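Local coordinates for protein exotoxin type A (Streptococcus pyogenes phage T12, PDB 1FNU) that acts as a secreted superantigen toxin of the staphylococcal/streptococcal family, probably stimulating T cells by bridging MHC class II molecules and T-cell receptors, at residues A[120-125]-A[215-220]. Sequence-based numbering, arbitrary orientation.
Sequences KVSIDG and EVYLTT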
ATOM      1  N   LYS A 120      24.319 -28.971  15.427  1.00 35.61           N
ATOM      2  CA  LYS A 120      25.589 -29.239  14.788  1.00 35.63           C
ATOM      3  C   LYS A 120      25.960 -28.248  13.723  1.00 35.67           C
ATOM      4  O   LYS A 120      25.354 -28.245  12.665  1.00 35.69           O
ATOM      5  CB  LYS A 120      25.595 -30.628  14.166  1.00 35.62           C
ATOM      6  CG  LYS A 120      25.907 -31.783  15.170  1.00 35.72           C
ATOM      7  CD  LYS A 120      25.886 -33.135  14.425  1.00 35.73           C
ATOM      8  CE  LYS A 120      25.433 -34.317  15.310  1.00 35.86           C
ATOM      9  NZ  LYS A 120      24.739 -35.390  14.443  1.00 35.96           N
ATOM     10  N   VAL A 121      26.983 -27.440  13.986  1.00 35.67           N
ATOM     11  CA  VAL A 121      27.412 -26.482  12.996  1.00 35.60           C
ATOM     12  C   VAL A 121      28.729 -26.841  12.313  1.00 35.79           C
ATOM     13  O   VAL A 121      29.724 -27.138  12.983  1.00 35.76           O
ATOM     14  CB  VAL A 121      27.581 -25.064  13.610  1.00 35.52           C
ATOM     15  CG1 VAL A 121      27.963 -24.071  12.503  1.00 35.33           C
ATOM     16  CG2 VAL A 121      26.287 -24.599  14.307  1.00 35.30           C
ATOM     17  N   SER A 122      28.718 -26.823  10.971  1.00 35.88           N
ATOM     18  CA  SER A 122      29.910 -27.040  10.143  1.00 36.00           C
ATOM     19  C   SER A 122      30.191 -25.705   9.491  1.00 36.06           C
ATOM     20  O   SER A 122      29.263 -24.969   9.186  1.00 36.02           O
ATOM     21  CB  SER A 122      29.680 -28.011   8.994  1.00 36.01           C
ATOM     22  OG  SER A 122      29.368 -29.286   9.484  1.00 36.26           O
ATOM     23  N   ILE A 123      31.463 -25.386   9.276  1.00 36.20           N
ATOM     24  CA  ILE A 123      31.845 -24.129   8.600  1.00 36.30           C
ATOM     25  C   ILE A 123      32.936 -24.541   7.647  1.00 36.42           C
ATOM     26  O   ILE A 123      33.957 -25.042   8.068  1.00 36.43           O
ATOM     27  CB  ILE A 123      32.497 -23.119   9.507  1.00 36.31           C
ATOM     28  CG1 ILE A 123      31.640 -22.864  10.723  1.00 36.33           C
ATOM     29  CG2 ILE A 123      32.770 -21.846   8.716  1.00 36.30           C
ATOM     30  CD1 ILE A 123      32.259 -21.911  11.601  1.00 36.38           C
ATOM     31  N   ASP A 124      32.728 -24.276   6.373  1.00 36.55           N
ATOM     32  CA  ASP A 124      33.661 -24.662   5.360  1.00 36.66           C
ATOM     33  C   ASP A 124      34.033 -26.158   5.505  1.00 37.01           C
ATOM     34  O   ASP A 124      35.203 -26.530   5.369  1.00 37.10           O
ATOM     35  CB  ASP A 124      34.906 -23.777   5.420  1.00 36.29           C
ATOM     36  CG  ASP A 124      34.593 -22.293   5.133  1.00 36.09           C
ATOM     37  OD1 ASP A 124      33.826 -22.005   4.192  1.00 35.67           O
ATOM     38  OD2 ASP A 124      35.129 -21.437   5.875  1.00 35.86           O
ATOM     39  N   GLY A 125      33.066 -27.021   5.797  1.00 37.21           N
ATOM     40  CA  GLY A 125      33.413 -28.425   5.860  1.00 37.50           C
ATOM     41  C   GLY A 125      33.827 -28.974   7.196  1.00 37.76           C
ATOM     42  O   GLY A 125      33.770 -30.184   7.361  1.00 37.81           O
ATOM     43  N   GLU A 215      21.049 -29.449  11.873  1.00 30.86           N
ATOM     44  CA  GLU A 215      22.381 -29.351  11.329  1.00 30.73           C
ATOM     45  C   GLU A 215      22.543 -28.037  10.560  1.00 30.70           C
ATOM     46  O   GLU A 215      21.716 -27.693   9.695  1.00 30.60           O
ATOM     47  CB  GLU A 215      22.591 -30.513  10.375  1.00 30.85           C
ATOM     48  CG  GLU A 215      23.236 -31.709  11.063  1.00 30.91           C
ATOM     49  CD  GLU A 215      23.210 -32.894  10.189  1.00 30.98           C
ATOM     50  OE1 GLU A 215      23.262 -32.726   8.950  1.00 30.99           O
ATOM     51  OE2 GLU A 215      23.151 -34.017  10.751  1.00 31.15           O
ATOM     52  N   VAL A 216      23.610 -27.314  10.887  1.00 30.63           N
ATOM     53  CA  VAL A 216      23.915 -26.056  10.226  1.00 30.55           C
ATOM     54  C   VAL A 216      25.202 -26.053   9.387  1.00 30.54           C
ATOM     55  O   VAL A 216      26.274 -26.325   9.938  1.00 30.48           O
ATOM     56  CB  VAL A 216      24.037 -24.925  11.252  1.00 30.49           C
ATOM     57  CG1 VAL A 216      24.549 -23.704  10.569  1.00 30.48           C
ATOM     58  CG2 VAL A 216      22.691 -24.626  11.863  1.00 30.47           C
ATOM     59  N   TYR A 217      25.087 -25.657   8.096  1.00 30.55           N
ATOM     60  CA  TYR A 217      26.231 -25.566   7.129  1.00 30.45           C
ATOM     61  C   TYR A 217      26.553 -24.152   6.593  1.00 30.28           C
ATOM     62  O   TYR A 217      25.772 -23.577   5.819  1.00 30.38           O
ATOM     63  CB  TYR A 217      25.982 -26.462   5.924  1.00 30.61           C
ATOM     64  CG  TYR A 217      25.827 -27.910   6.283  1.00 30.89           C
ATOM     65  CD1 TYR A 217      24.568 -28.433   6.653  1.00 30.93           C
ATOM     66  CD2 TYR A 217      26.952 -28.756   6.345  1.00 30.95           C
ATOM     67  CE1 TYR A 217      24.444 -29.764   7.082  1.00 31.00           C
ATOM     68  CE2 TYR A 217      26.838 -30.080   6.775  1.00 31.02           C
ATOM     69  CZ  TYR A 217      25.583 -30.572   7.149  1.00 31.16           C
ATOM     70  OH  TYR A 217      25.475 -31.837   7.692  1.00 31.36           O
ATOM     71  N   LEU A 218      27.717 -23.629   6.934  1.00 30.06           N
ATOM     72  CA  LEU A 218      28.127 -22.284   6.524  1.00 29.89           C
ATOM     73  C   LEU A 218      29.449 -22.269   5.745  1.00 29.95           C
ATOM     74  O   LEU A 218      30.324 -23.141   5.970  1.00 29.93           O
ATOM     75  CB  LEU A 218      28.331 -21.417   7.762  1.00 29.72           C
ATOM     76  CG  LEU A 218      27.254 -21.279   8.824  1.00 29.71           C
ATOM     77  CD1 LEU A 218      27.863 -20.549  10.054  1.00 29.58           C
ATOM     78  CD2 LEU A 218      26.018 -20.486   8.249  1.00 29.52           C
ATOM     79  N   THR A 219      29.606 -21.301   4.832  1.00 29.83           N
ATOM     80  CA  THR A 219      30.860 -21.152   4.087  1.00 29.83           C
ATOM     81  C   THR A 219      31.192 -19.684   4.266  1.00 29.96           C
ATOM     82  O   THR A 219      30.310 -18.862   4.541  1.00 30.04           O
ATOM     83  CB  THR A 219      30.782 -21.480   2.552  1.00 29.64           C
ATOM     84  OG1 THR A 219      29.939 -20.543   1.887  1.00 29.46           O
ATOM     85  CG2 THR A 219      30.246 -22.857   2.297  1.00 29.43           C
ATOM     86  N   THR A 220      32.479 -19.396   4.194  1.00 30.12           N
ATOM     87  CA  THR A 220      33.033 -18.059   4.310  1.00 30.18           C
ATOM     88  C   THR A 220      33.435 -17.779   2.838  1.00 30.33           C
ATOM     89  O   THR A 220      33.434 -18.730   2.050  1.00 30.41           O
ATOM     90  CB  THR A 220      34.260 -18.033   5.333  1.00 30.19           C
ATOM     91  OG1 THR A 220      35.330 -18.913   4.926  1.00 30.00           O
ATOM     92  CG2 THR A 220      33.808 -18.497   6.693  1.00 30.27           C
TER
HETATM   93  O   HOH W   1      30.332 -26.404   5.905  1.00 38.19           O
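Val121 and Val216 sit side by side on neighbouring parallel strands of the beta-grasp domain, where 212-219, the last strand of the chain, pairs with 110-123. Four backbone bonds join them: Val216 N to Lys120 O, Ser122 N to Val216 O (2.7 Å, 172° at the hydrogen), Leu218 N to Ser122 O, and Asp124 N to Leu218 O. On one face, beta-branched Val121, Val216 and Ile123 suit the extended backbone, and Leu218 adds an apolar side chain; all are buried but Ile123, partly open to solvent. With Val121 CG1 anti to the backbone N (chi1 -177°), CG2 falls beside that N and rests 3.8 Å from Val216 CB, while CG1 approaches Leu218 CD1 at 4.3 Å.

The other face, carrying Lys120, Ser122, Glu215 and Tyr217, is more polar. Ser122 is small enough to sit beside the Tyr217 ring, its OG 3.8 Å from CE2; the ring also meets that of Tyr171. Tyr217 OH donates to Glu215 OE1 from above the carboxylate plane. Lys120 NZ, 4.2 Å from Glu215 OE2, is too distant for a salt bridge, though the opposite charges probably attract.

The chain then turns through Asp124, which tolerates left-handed backbone angles (phi 50°), and Gly125, where a CB would press against Asp124 O. Asp124's two oxygens match paired Thr220 donors, both syn: OD1 accepts N at 2.9 Å, OD2 accepts OG1 at 2.7 Å.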